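Local atomic coordinates of Blr6230 protein (Bradyrhizobium diazoefficiens USDA 110, PDB entry 5NGG), a protein that probably hydrolyses the amide bond of beta-lactam antibiotics with zinc ions in its active site, as a subclass B3 metallo-beta-lactamase. Residues A[104-109]-A[239-244]; A[56-61]-A[197-202]; A[36-41]-A[246-251]; A[126-131]-A[150-155]. All blocks are in the same frame, centred on the assembly; numbering follows the deposited sequence.

Contact 1: residues A[104-109]-A[239-244]. With ZN (zinc ion), chain C.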
loop_
_atom_site.group_PDB
_atom_site.type_symbol
_atom_site.label_atom_id
_atom_site.label_comp_id
_atom_site.label_asym_id
_atom_site.label_seq_id
_atom_site.Cartn_x
_atom_site.Cartn_y
_atom_site.Cartn_z
ATOM N N LEU A 104 5.859 8.357 -2.976
ATOM C CA LEU A 104 7.096 8.344 -2.172
ATOM C C LEU A 104 6.949 7.793 -0.761
ATOM O O LEU A 104 7.915 7.299 -0.218
ATOM C CB LEU A 104 7.735 9.723 -2.096
ATOM C CG LEU A 104 7.216 10.736 -1.085
ATOM C CD1 LEU A 104 8.218 11.879 -0.913
ATOM C CD2 LEU A 104 5.859 11.260 -1.484
ATOM N N ASP A 105 5.753 7.894 -0.163
ATOM C CA ASP A 105 5.541 7.364 1.171
ATOM C C ASP A 105 5.470 5.843 1.214
ATOM O O ASP A 105 5.477 5.263 2.310
ATOM C CB ASP A 105 4.332 8.023 1.862
ATOM C CG ASP A 105 3.021 7.966 1.091
ATOM O OD1 ASP A 105 3.022 8.135 -0.160
ATOM O OD2 ASP A 105 1.989 7.776 1.803
ATOM N N HIS A 106 5.442 5.199 0.041
ATOM C CA HIS A 106 5.460 3.738 -0.063
ATOM C C HIS A 106 6.654 3.197 -0.848
ATOM O O HIS A 106 6.944 2.006 -0.772
ATOM C CB HIS A 106 4.157 3.237 -0.674
ATOM C CG HIS A 106 2.955 3.826 0.005
ATOM N ND1 HIS A 106 2.626 3.520 1.308
ATOM C CD2 HIS A 106 2.121 4.817 -0.366
ATOM C CE1 HIS A 106 1.620 4.284 1.692
ATOM N NE2 HIS A 106 1.280 5.078 0.685
ATOM N N THR A 107 7.344 4.053 -1.598
ATOM C CA THR A 107 8.429 3.620 -2.493
ATOM C C THR A 107 9.800 4.112 -2.079
ATOM O O THR A 107 10.789 3.828 -2.754
ATOM C CB THR A 107 8.192 4.178 -3.900
ATOM O OG1 THR A 107 8.230 5.603 -3.783
ATOM C CG2 THR A 107 6.868 3.758 -4.502
ATOM N N GLY A 108 9.863 4.859 -0.977
ATOM C CA GLY A 108 11.068 5.577 -0.605
ATOM C C GLY A 108 12.288 4.723 -0.358
ATOM O O GLY A 108 13.405 5.228 -0.464
ATOM N N GLY A 109 12.085 3.455 -0.011
ATOM C CA GLY A 109 13.188 2.534 0.242
ATOM C C GLY A 109 13.451 1.508 -0.843
ATOM O O GLY A 109 14.340 0.658 -0.666
ATOM N N LEU A 239 -6.080 -5.266 4.740
ATOM C CA LEU A 239 -4.844 -4.553 5.058
ATOM C C LEU A 239 -4.714 -3.414 4.058
ATOM O O LEU A 239 -5.455 -3.295 3.094
ATOM C CB LEU A 239 -3.640 -5.495 5.022
ATOM C CG LEU A 239 -3.706 -6.705 5.957
ATOM C CD1 LEU A 239 -2.501 -7.607 5.792
ATOM C CD2 LEU A 239 -3.805 -6.257 7.391
ATOM N N GLY A 240 -3.733 -2.549 4.267
ATOM C CA GLY A 240 -3.530 -1.421 3.392
ATOM C C GLY A 240 -2.224 -0.722 3.678
ATOM O O GLY A 240 -1.499 -1.093 4.600
ATOM N N PRO A 241 -1.904 0.325 2.897
ATOM C CA PRO A 241 -0.567 0.925 2.991
ATOM C C PRO A 241 -0.431 2.000 4.069
ATOM O O PRO A 241 0.675 2.489 4.290
ATOM C CB PRO A 241 -0.319 1.454 1.590
ATOM C CG PRO A 241 -1.651 1.715 1.039
ATOM C CD PRO A 241 -2.642 0.813 1.722
ATOM N N HIS A 242 -1.535 2.321 4.757
ATOM C CA HIS A 242 -1.532 3.145 5.956
ATOM C C HIS A 242 -2.374 2.405 6.980
ATOM O O HIS A 242 -3.419 1.844 6.626
ATOM C CB HIS A 242 -2.110 4.543 5.671
ATOM C CG HIS A 242 -1.273 5.357 4.740
ATOM N ND1 HIS A 242 -0.132 6.033 5.129
ATOM C CD2 HIS A 242 -1.410 5.608 3.423
ATOM C CE1 HIS A 242 0.383 6.661 4.079
ATOM N NE2 HIS A 242 -0.373 6.419 3.030
ATOM N N PRO A 243 -1.963 2.423 8.262
ATOM C CA PRO A 243 -2.705 1.646 9.266
ATOM C C PRO A 243 -4.149 2.096 9.476
ATOM O O PRO A 243 -4.984 1.301 9.883
ATOM C CB PRO A 243 -1.815 1.744 10.517
ATOM C CG PRO A 243 -0.851 2.836 10.255
ATOM C CD PRO A 243 -0.726 3.019 8.794
ATOM N N GLU A 244 -4.410 3.366 9.174
ATOM C CA GLU A 244 -5.742 3.954 9.236
ATOM C C GLU A 244 -6.759 3.257 8.337
ATOM O O GLU A 244 -7.957 3.245 8.667
ATOM C CB GLU A 244 -5.646 5.445 8.907
ATOM C CG GLU A 244 -4.890 6.226 9.971
ATOM C CD GLU A 244 -3.392 6.395 9.710
ATOM O OE1 GLU A 244 -2.743 5.628 8.950
ATOM O OE2 GLU A 244 -2.833 7.339 10.307
HETATM ZN ZN ZN C . 0.248 6.817 1.051
HETATM O O HOH W 1 0.314 7.994 -0.637
#

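Contact 2: residues A[56-61]-A[197-202]. With ACT (acetate ion), chain F.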
loop_
_atom_site.group_PDB
_atom_site.type_symbol
_atom_site.label_atom_id
_atom_site.label_comp_id
_atom_site.label_asym_id
_atom_site.label_seq_id
_atom_site.Cartn_x
_atom_site.Cartn_y
_atom_site.Cartn_z
ATOM N N ALA A 56 2.156 1.670 6.646
ATOM C CA ALA A 56 2.187 0.210 6.842
ATOM C C ALA A 56 3.138 -0.433 5.842
ATOM O O ALA A 56 3.054 -0.182 4.636
ATOM C CB ALA A 56 0.782 -0.340 6.659
ATOM N N VAL A 57 3.999 -1.302 6.360
ATOM C CA VAL A 57 4.968 -2.087 5.579
ATOM C C VAL A 57 4.861 -3.494 6.134
ATOM O O VAL A 57 4.689 -3.645 7.351
ATOM C CB VAL A 57 6.411 -1.527 5.739
ATOM C CG1 VAL A 57 7.402 -2.381 4.940
ATOM C CG2 VAL A 57 6.461 -0.066 5.302
ATOM N N TYR A 58 4.999 -4.504 5.275
ATOM C CA TYR A 58 4.849 -5.880 5.724
ATOM C C TYR A 58 5.971 -6.751 5.179
ATOM O O TYR A 58 6.482 -6.540 4.089
ATOM C CB TYR A 58 3.514 -6.485 5.281
ATOM C CG TYR A 58 2.321 -5.611 5.538
ATOM C CD1 TYR A 58 1.967 -4.612 4.639
ATOM C CD2 TYR A 58 1.525 -5.771 6.671
ATOM C CE1 TYR A 58 0.877 -3.781 4.866
ATOM C CE2 TYR A 58 0.416 -4.963 6.891
ATOM C CZ TYR A 58 0.103 -3.972 5.985
ATOM O OH TYR A 58 -0.997 -3.171 6.224
ATOM N N VAL A 59 6.336 -7.751 5.988
ATOM C CA VAL A 59 7.140 -8.915 5.558
ATOM C C VAL A 59 6.218 -10.122 5.467
ATOM O O VAL A 59 5.399 -10.385 6.365
ATOM C CB VAL A 59 8.288 -9.227 6.547
ATOM C CG1 VAL A 59 8.979 -10.551 6.217
ATOM C CG2 VAL A 59 9.314 -8.116 6.515
ATOM N N ILE A 60 6.338 -10.850 4.371
ATOM C CA ILE A 60 5.628 -12.107 4.201
ATOM C C ILE A 60 6.698 -13.201 4.183
ATOM O O ILE A 60 7.587 -13.193 3.332
ATOM C CB ILE A 60 4.787 -12.107 2.913
ATOM C CG1 ILE A 60 3.769 -10.951 2.889
ATOM C CG2 ILE A 60 4.065 -13.435 2.790
ATOM C CD1 ILE A 60 3.216 -10.651 1.519
ATOM N N LYS A 61 6.637 -14.102 5.158
ATOM C CA LYS A 61 7.638 -15.146 5.286
ATOM C C LYS A 61 7.253 -16.350 4.440
ATOM O O LYS A 61 6.190 -16.926 4.643
ATOM C CB LYS A 61 7.775 -15.535 6.751
ATOM C CG LYS A 61 8.888 -16.529 7.022
ATOM C CD LYS A 61 8.956 -16.906 8.493
ATOM C CE LYS A 61 10.165 -17.763 8.819
ATOM N NZ LYS A 61 10.275 -18.049 10.279
ATOM N N VAL A 197 -6.746 -12.575 2.408
ATOM C CA VAL A 197 -6.189 -11.269 2.781
ATOM C C VAL A 197 -6.120 -10.389 1.535
ATOM O O VAL A 197 -5.711 -10.878 0.476
ATOM C CB VAL A 197 -4.776 -11.447 3.364
ATOM C CG1 VAL A 197 -4.155 -10.096 3.727
ATOM C CG2 VAL A 197 -4.770 -12.391 4.560
ATOM N N LEU A 198 -6.490 -9.114 1.670
ATOM C CA LEU A 198 -6.213 -8.133 0.623
ATOM C C LEU A 198 -5.340 -7.048 1.178
ATOM O O LEU A 198 -5.742 -6.323 2.091
ATOM C CB LEU A 198 -7.487 -7.527 0.042
ATOM C CG LEU A 198 -7.302 -6.717 -1.248
ATOM C CD1 LEU A 198 -6.976 -7.632 -2.411
ATOM C CD2 LEU A 198 -8.506 -5.850 -1.538
ATOM N N PHE A 199 -4.159 -6.862 0.562
ATOM C CA PHE A 199 -3.378 -5.640 0.751
ATOM C C PHE A 199 -3.987 -4.621 -0.230
ATOM O O PHE A 199 -3.607 -4.555 -1.402
ATOM C CB PHE A 199 -1.909 -5.888 0.436
ATOM C CG PHE A 199 -1.244 -6.909 1.324
ATOM C CD1 PHE A 199 -1.240 -8.271 1.002
ATOM C CD2 PHE A 199 -0.561 -6.515 2.464
ATOM C CE1 PHE A 199 -0.575 -9.184 1.805
ATOM C CE2 PHE A 199 0.077 -7.424 3.272
ATOM C CZ PHE A 199 0.060 -8.762 2.942
ATOM N N PHE A 200 -4.981 -3.876 0.250
ATOM C CA PHE A 200 -5.679 -2.887 -0.564
ATOM C C PHE A 200 -4.704 -1.746 -0.856
ATOM O O PHE A 200 -3.936 -1.349 0.007
ATOM C CB PHE A 200 -6.924 -2.412 0.190
ATOM C CG PHE A 200 -7.710 -1.358 -0.550
ATOM C CD1 PHE A 200 -8.283 -1.650 -1.770
ATOM C CD2 PHE A 200 -7.874 -0.065 -0.022
ATOM C CE1 PHE A 200 -9.014 -0.701 -2.468
ATOM C CE2 PHE A 200 -8.572 0.902 -0.733
ATOM C CZ PHE A 200 -9.154 0.587 -1.950
ATOM N N CYS A 201 -4.744 -1.216 -2.074
ATOM C CA CYS A 201 -3.700 -0.289 -2.485
ATOM C C CYS A 201 -3.832 1.131 -2.037
ATOM O O CYS A 201 -2.840 1.848 -2.141
ATOM C CB CYS A 201 -3.524 -0.338 -4.007
ATOM S SG CYS A 201 -4.785 0.511 -4.938
ATOM N N SER A 202 -5.026 1.536 -1.627
ATOM C CA SER A 202 -5.466 2.932 -1.292
ATOM C C SER A 202 -6.527 3.386 -2.262
ATOM O O SER A 202 -6.344 3.238 -3.468
ATOM C CB SER A 202 -4.401 4.029 -1.317
ATOM O OG SER A 202 -5.065 5.266 -1.084
HETATM C C ACT F . -2.689 7.204 0.738
HETATM O O ACT F . -3.892 6.908 0.670
HETATM O OXT ACT F . -1.794 6.383 0.408
HETATM C CH3 ACT F . -2.353 8.572 1.250
#

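Contact 3: residues A[36-41]-A[246-251]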
loop_
_atom_site.group_PDB
_atom_site.type_symbol
_atom_site.label_atom_id
_atom_site.label_comp_id
_atom_site.label_asym_id
_atom_site.label_seq_id
_atom_site.Cartn_x
_atom_site.Cartn_y
_atom_site.Cartn_z
ATOM N N ALA A 36 7.230 8.096 12.711
ATOM C CA ALA A 36 7.331 7.707 14.126
ATOM C C ALA A 36 7.334 6.185 14.266
ATOM O O ALA A 36 6.694 5.470 13.485
ATOM C CB ALA A 36 6.179 8.273 14.931
ATOM N N PRO A 37 8.033 5.682 15.291
ATOM C CA PRO A 37 8.117 4.232 15.430
ATOM C C PRO A 37 6.829 3.526 15.856
ATOM O O PRO A 37 5.998 4.082 16.587
ATOM C CB PRO A 37 9.179 4.057 16.504
ATOM C CG PRO A 37 9.105 5.291 17.303
ATOM C CD PRO A 37 8.846 6.368 16.309
ATOM N N PHE A 38 6.695 2.271 15.422
ATOM C CA PHE A 38 5.663 1.363 15.912
ATOM C C PHE A 38 6.317 0.005 16.101
ATOM O O PHE A 38 7.135 -0.406 15.282
ATOM C CB PHE A 38 4.506 1.257 14.923
ATOM C CG PHE A 38 3.275 0.620 15.502
ATOM C CD1 PHE A 38 2.332 1.392 16.182
ATOM C CD2 PHE A 38 3.043 -0.747 15.383
ATOM C CE1 PHE A 38 1.198 0.809 16.713
ATOM C CE2 PHE A 38 1.900 -1.321 15.930
ATOM C CZ PHE A 38 0.986 -0.544 16.599
ATOM N N GLU A 39 6.003 -0.688 17.192
ATOM C CA GLU A 39 6.612 -1.987 17.453
ATOM C C GLU A 39 6.140 -3.021 16.416
ATOM O O GLU A 39 4.927 -3.221 16.257
ATOM C CB GLU A 39 6.248 -2.458 18.864
ATOM C CG GLU A 39 7.176 -3.516 19.431
ATOM C CD GLU A 39 8.538 -2.957 19.796
ATOM O OE1 GLU A 39 8.673 -1.714 19.891
ATOM O OE2 GLU A 39 9.476 -3.766 19.969
ATOM N N PRO A 40 7.084 -3.715 15.751
ATOM C CA PRO A 40 6.671 -4.709 14.764
ATOM C C PRO A 40 6.048 -5.939 15.414
ATOM O O PRO A 40 6.311 -6.231 16.575
ATOM C CB PRO A 40 7.978 -5.029 14.046
ATOM C CG PRO A 40 9.027 -4.809 15.075
ATOM C CD PRO A 40 8.551 -3.594 15.814
ATOM N N PHE A 41 5.271 -6.685 14.632
ATOM C CA PHE A 41 4.545 -7.827 15.185
ATOM C C PHE A 41 4.061 -8.755 14.091
ATOM O O PHE A 41 3.885 -8.387 12.927
ATOM C CB PHE A 41 3.354 -7.382 16.050
ATOM C CG PHE A 41 2.246 -6.671 15.296
ATOM C CD1 PHE A 41 2.333 -5.310 14.986
ATOM C CD2 PHE A 41 1.119 -7.376 14.885
ATOM C CE1 PHE A 41 1.313 -4.669 14.298
ATOM C CE2 PHE A 41 0.091 -6.726 14.202
ATOM C CZ PHE A 41 0.195 -5.370 13.897
ATOM N N TYR A 246 -7.391 0.207 8.079
ATOM C CA TYR A 246 -7.973 -0.953 8.727
ATOM C C TYR A 246 -7.914 -0.882 10.245
ATOM O O TYR A 246 -8.094 -1.894 10.900
ATOM C CB TYR A 246 -7.364 -2.250 8.169
ATOM C CG TYR A 246 -5.878 -2.393 8.350
ATOM C CD1 TYR A 246 -4.985 -1.731 7.509
ATOM C CD2 TYR A 246 -5.344 -3.191 9.359
ATOM C CE1 TYR A 246 -3.617 -1.861 7.667
ATOM C CE2 TYR A 246 -3.966 -3.347 9.497
ATOM C CZ TYR A 246 -3.095 -2.666 8.668
ATOM O OH TYR A 246 -1.734 -2.834 8.824
ATOM N N GLY A 247 -7.703 0.294 10.819
ATOM C CA GLY A 247 -7.708 0.435 12.262
ATOM C C GLY A 247 -6.703 -0.488 12.926
ATOM O O GLY A 247 -7.017 -1.172 13.884
ATOM N N MET A 248 -5.469 -0.459 12.419
ATOM C CA MET A 248 -4.441 -1.397 12.858
ATOM C C MET A 248 -4.176 -1.375 14.365
ATOM O O MET A 248 -4.127 -2.430 14.992
ATOM C CB MET A 248 -3.134 -1.119 12.104
ATOM C CG MET A 248 -1.996 -2.089 12.420
ATOM S SD MET A 248 -0.991 -1.648 13.854
ATOM C CE MET A 248 -0.122 -0.213 13.219
ATOM N N GLN A 249 -4.010 -0.183 14.933
ATOM C CA GLN A 249 -3.531 -0.082 16.300
ATOM C C GLN A 249 -4.577 -0.657 17.258
ATOM O O GLN A 249 -4.257 -1.328 18.247
ATOM C CB GLN A 249 -3.172 1.391 16.604
ATOM C CG GLN A 249 -1.998 1.958 15.798
ATOM C CD GLN A 249 -2.346 2.636 14.446
ATOM O OE1 GLN A 249 -3.343 2.267 13.737
ATOM N NE2 GLN A 249 -1.482 3.601 14.038
ATOM N N ALA A 250 -5.836 -0.361 16.997
ATOM C CA ALA A 250 -6.929 -0.878 17.829
ATOM C C ALA A 250 -7.016 -2.396 17.778
ATOM O O ALA A 250 -7.304 -3.046 18.786
ATOM C CB ALA A 250 -8.250 -0.240 17.429
ATOM N N LYS A 251 -6.789 -2.969 16.606
ATOM C CA LYS A 251 -6.770 -4.426 16.466
ATOM C C LYS A 251 -5.572 -5.064 17.166
ATOM O O LYS A 251 -5.716 -6.072 17.853
ATOM C CB LYS A 251 -6.800 -4.820 15.006
ATOM C CG LYS A 251 -8.153 -4.635 14.349
ATOM C CD LYS A 251 -8.052 -4.643 12.835
ATOM C CE LYS A 251 -9.390 -4.696 12.129
ATOM N NZ LYS A 251 -9.176 -4.435 10.676
#

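Contact 4: residues A[126-131]-A[150-155]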
loop_
_atom_site.group_PDB
_atom_site.type_symbol
_atom_site.label_atom_id
_atom_site.label_comp_id
_atom_site.label_asym_id
_atom_site.label_seq_id
_atom_site.Cartn_x
_atom_site.Cartn_y
_atom_site.Cartn_z
ATOM N N ARG A 126 0.851 0.249 -15.007
ATOM C CA ARG A 126 0.659 1.683 -15.268
ATOM C C ARG A 126 1.402 2.571 -14.269
ATOM O O ARG A 126 1.525 3.772 -14.480
ATOM C CB ARG A 126 -0.812 2.041 -15.325
ATOM C CG ARG A 126 -1.518 1.380 -16.517
ATOM C CD ARG A 126 -2.728 2.167 -16.971
ATOM N NE ARG A 126 -3.677 2.345 -15.898
ATOM C CZ ARG A 126 -4.716 3.176 -15.888
ATOM N NH1 ARG A 126 -5.471 3.236 -14.811
ATOM N NH2 ARG A 126 -5.020 3.943 -16.929
ATOM N N ASP A 127 1.899 1.986 -13.178
ATOM C CA ASP A 127 2.791 2.702 -12.260
ATOM C C ASP A 127 4.268 2.605 -12.634
ATOM O O ASP A 127 5.107 3.290 -12.025
ATOM C CB ASP A 127 2.585 2.275 -10.798
ATOM C CG ASP A 127 1.486 3.078 -10.066
ATOM O OD1 ASP A 127 0.832 3.941 -10.678
ATOM O OD2 ASP A 127 1.270 2.794 -8.870
ATOM N N LYS A 128 4.616 1.756 -13.592
ATOM C CA LYS A 128 6.009 1.591 -13.972
ATOM C C LYS A 128 6.699 2.937 -14.325
ATOM O O LYS A 128 7.820 3.195 -13.853
ATOM C CB LYS A 128 6.136 0.570 -15.101
ATOM C CG LYS A 128 7.556 0.332 -15.581
ATOM C CD LYS A 128 7.645 -0.824 -16.569
ATOM C CE LYS A 128 9.028 -0.980 -17.195
ATOM N NZ LYS A 128 9.027 -2.024 -18.251
ATOM N N PRO A 129 6.046 3.825 -15.094
ATOM C CA PRO A 129 6.752 5.085 -15.398
ATOM C C PRO A 129 7.027 5.948 -14.168
ATOM O O PRO A 129 8.038 6.648 -14.112
ATOM C CB PRO A 129 5.814 5.818 -16.366
ATOM C CG PRO A 129 4.911 4.772 -16.908
ATOM C CD PRO A 129 4.804 3.689 -15.881
ATOM N N LEU A 130 6.120 5.881 -13.188
ATOM C CA LEU A 130 6.268 6.634 -11.930
ATOM C C LEU A 130 7.442 6.096 -11.118
ATOM O O LEU A 130 8.276 6.847 -10.609
ATOM C CB LEU A 130 4.990 6.551 -11.094
ATOM C CG LEU A 130 3.793 7.431 -11.451
ATOM C CD1 LEU A 130 3.281 7.208 -12.860
ATOM C CD2 LEU A 130 2.681 7.173 -10.438
ATOM N N LEU A 131 7.499 4.774 -10.969
ATOM C CA LEU A 131 8.596 4.128 -10.242
ATOM C C LEU A 131 9.938 4.394 -10.910
ATOM O O LEU A 131 10.926 4.681 -10.222
ATOM C CB LEU A 131 8.340 2.623 -10.145
ATOM C CG LEU A 131 7.165 2.266 -9.228
ATOM C CD1 LEU A 131 6.670 0.853 -9.497
ATOM C CD2 LEU A 131 7.575 2.405 -7.783
ATOM N N VAL A 150 13.585 3.571 -9.413
ATOM C CA VAL A 150 13.844 2.139 -9.315
ATOM C C VAL A 150 13.251 1.424 -10.521
ATOM O O VAL A 150 12.125 1.753 -10.956
ATOM C CB VAL A 150 13.265 1.606 -7.959
ATOM C CG1 VAL A 150 11.756 1.823 -7.839
ATOM C CG2 VAL A 150 13.675 0.177 -7.690
ATOM N N LYS A 151 13.982 0.431 -11.031
ATOM C CA LYS A 151 13.517 -0.349 -12.171
ATOM C C LYS A 151 12.528 -1.429 -11.743
ATOM O O LYS A 151 12.698 -2.082 -10.704
ATOM C CB LYS A 151 14.699 -0.962 -12.910
ATOM C CG LYS A 151 15.582 0.116 -13.510
ATOM C CD LYS A 151 16.666 -0.440 -14.408
ATOM C CE LYS A 151 17.229 0.656 -15.296
ATOM N NZ LYS A 151 16.344 0.961 -16.456
ATOM N N VAL A 152 11.496 -1.608 -12.562
ATOM C CA VAL A 152 10.487 -2.615 -12.319
ATOM C C VAL A 152 10.906 -3.873 -13.083
ATOM O O VAL A 152 11.109 -3.842 -14.306
ATOM C CB VAL A 152 9.100 -2.124 -12.774
ATOM C CG1 VAL A 152 8.062 -3.236 -12.682
ATOM C CG2 VAL A 152 8.671 -0.914 -11.955
ATOM N N ASP A 153 11.013 -4.985 -12.372
ATOM C CA ASP A 153 11.399 -6.264 -12.977
ATOM C C ASP A 153 10.223 -7.023 -13.585
ATOM O O ASP A 153 10.405 -7.768 -14.552
ATOM C CB ASP A 153 12.142 -7.112 -11.972
ATOM C CG ASP A 153 13.395 -6.439 -11.496
ATOM O OD1 ASP A 153 14.367 -6.420 -12.267
ATOM O OD2 ASP A 153 13.409 -5.903 -10.366
ATOM N N ARG A 154 9.037 -6.872 -13.002
ATOM C CA ARG A 154 7.836 -7.493 -13.528
ATOM C C ARG A 154 6.671 -6.519 -13.350
ATOM O O ARG A 154 6.373 -6.099 -12.225
ATOM C CB ARG A 154 7.520 -8.803 -12.808
ATOM C CG ARG A 154 6.302 -9.495 -13.386
ATOM C CD ARG A 154 6.100 -10.830 -12.739
ATOM N NE ARG A 154 4.816 -11.400 -13.113
ATOM C CZ ARG A 154 4.265 -12.467 -12.545
ATOM N NH1 ARG A 154 4.888 -13.113 -11.567
ATOM N NH2 ARG A 154 3.080 -12.882 -12.963
ATOM N N ALA A 155 6.017 -6.190 -14.471
ATOM C CA ALA A 155 4.868 -5.307 -14.505
ATOM C C ALA A 155 3.620 -6.185 -14.543
ATOM O O ALA A 155 3.505 -7.039 -15.413
ATOM C CB ALA A 155 4.941 -4.392 -15.726
HETATM O O HOH W 2 8.841 -4.284 -16.379
#

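Contact 1: residues A[104-109]-A[239-244]
His106 turns the edge of its imidazole toward the face of His242, an offset edge-to-face pair with centroids 4.7 Å apart and planes at 74°. Both rings are ligands of one metal: His106 NE2 and His242 NE2 each bind the same zinc at 2.1 Å, converging from different directions. Asp105 brings the third protein ligand, OD2, also 2.1 Å from the metal. Its carboxylate is turned only 28° from the plane of the His242 ring and meets that ring at its edge, where OD2 stands 3.0 Å from His242 NE2; both atoms point at zinc, and no hydrogen bond joins them. With chi1 at 54°, Asp105 CG lies between the backbone N and the carbonyl carbon, which folds OD2 toward the metal. This is the Asp-His-His zinc site of the metallo-beta-lactamase fold, built where helix 104-107 meets the loop after strand 237-239. A water bound to the zinc at 2.1 Å donates a hydrogen bond of 2.8 Å to Asp105 OD1, so both carboxylate oxygens are engaged. Pro241 packs against the His106 ring: its CB lies 3.4 Å from His106 CE1, and its carbonyl oxygen sits at the ring edge, near the plane. On the side of the ring away from the metal, His242 ND1 is hydrogen-bonded to Gly54 O, a second-shell contact that would limit its rotation.

Contact 2: residues A[56-61]-A[197-202]
Tyr58 OH is gripped by two hydrogen bonds, one with Gly240 O and one with Tyr246 OH, which hold the far end of the ring whose face receives Phe199. The evidence for that edge-to-face contact is direct: the planes stand at 73°, the centroids are 5.1 Å apart, and Phe199 CE2 lies 3.6 Å above the Tyr58 plane, displaced toward the rim. Phe199 CE2 is 3.7 Å from both Tyr58 CD1 and Tyr58 CG, while Phe199 CD2 follows at 3.8 Å from the same CD1. The side chains run antiparallel past one another, with the CD2-CE2 edge of Phe199 lying over the tyrosine face. For both residues CG is anti to the carbonyl carbon (chi1 -48° for Tyr58), which sends each ring toward the interface between the two sheets. Ile60, two residues on and on the same side of strand 58-62, adds its CD1 at 3.9 Å from Phe199 CZ, an apolar approach oblique to the ring. Phe199 is also the centre of an inverse gamma turn, after which the chain leaves strand 193-199 for the metal site. There Ser202 OG donates a 2.7 Å hydrogen bond to O of an acetate, probably from the crystallisation liquor, which Thr204 also holds and whose OXT reaches the zinc of contact 1. Tyr58 and Ile60 belong to the seven-stranded sheet and Phe199 to the five-stranded one, so their meeting is part of the buried interface between the two facing sheets of the alpha-beta/beta-alpha sandwich characteristic of metallo-beta-lactamases.

Contact 3: residues A[36-41]-A[246-251]
Met248 reaches across to Phe38 and Phe41 from the first turn of its helix. Its CB starts against Pro243, 3.5 Å from Pro243 CB, and CG, anti to the backbone N (chi1 -177°), passes 3.7 Å from Tyr246 OH. The chain then bends, which brings SD within reach of both phenylalanines. SD approaches the edge of the Phe41 ring, 3.8 Å from Phe41 CE1. Toward Phe38 it lies oblique to the ring, 4.2 Å from the centroid; both are Met-aromatic contacts, one at a ring edge and one oblique. The methyl at the tip goes further over the ring: CE is 3.6 Å from the Phe38 centroid and only 16° off the normal, a CH-pi contact with the face. In the fold, this ties the N-terminal loop leading into edge strand 41-44 to helix 248-253, which follows the zinc-binding loop; Gly247, with positive phi, is the helix N-cap residue. Gln249 packs on the same phenylalanine through its aliphatic part, CG being 3.5 Å from Phe38 CE1. Its amide, turned 89° from the phenyl plane, is directed to Asp53, whose OD1 is hydrogen-bonded to Gln249 NE2. At the start of the helix, Lys251 NZ donates a 2.8 Å hydrogen bond to a lone pair of Tyr246 O in the carbonyl plane, and forms a salt bridge with Glu268 as well.

Contact 4: residues A[126-131]-A[150-155]
Within the beta-alpha-beta unit of strand 120-124, helix 128-133 and strand 154-156, Leu131 and Lys128 on the helix meet Val150 and Val152 on the segment that leads into the second strand of the unit. One backbone bond crosses the contact: Val150 N donates to Leu131 O at 3.0 Å, nearly straight at 170°, although the donor stands 36° out of the carbonyl plane. Leu131 CD1 then touches Val152 CG2 at 3.6 Å, the two side chains crossing at about a right angle. Val152 CG2, anti to the carbonyl carbon, also comes 4.0 Å from Lys128 CG. Leu131 and both valines further touch strand 120-124, through Ala123 and Leu121, so the helix and the incoming segment pack against that strand, next to the outermost strand 154-156 of the seven-stranded sheet. Fully extended from CG onward, Lys128 runs past Val152 and carries its ammonium group to a water: Lys128 NZ lies 2.9 Å from it, and the water donates in turn to Val152 O at 3.1 Å. Val150 CG1 is farther off, 4.2 Å from Leu131 CB, while Val152 N is bonded to Glu132 OE2.

Overall arrangement
From the N terminus, residues 36-41 open the widest loop, which contact 3 closes at 246-251 and which contains the other three contacts. Next come 56-61 of contact 2 and 104-109 of contact 1. Contact 4 closes early, joining 126-131 to 150-155 within a single beta-alpha-beta unit, and so falls inside the loops of all the others. Contact 2 then closes at 197-202 and contact 1 at 239-244; these two cross, because their segments alternate along the chain. Contact 2 joins the two sheets and contact 1 brings helix 104-107 and the loop after strand 237-239 together at the metal, with centres about 9 Å apart. Contacts 3 and 4 lie on opposite sides of the chain's centre.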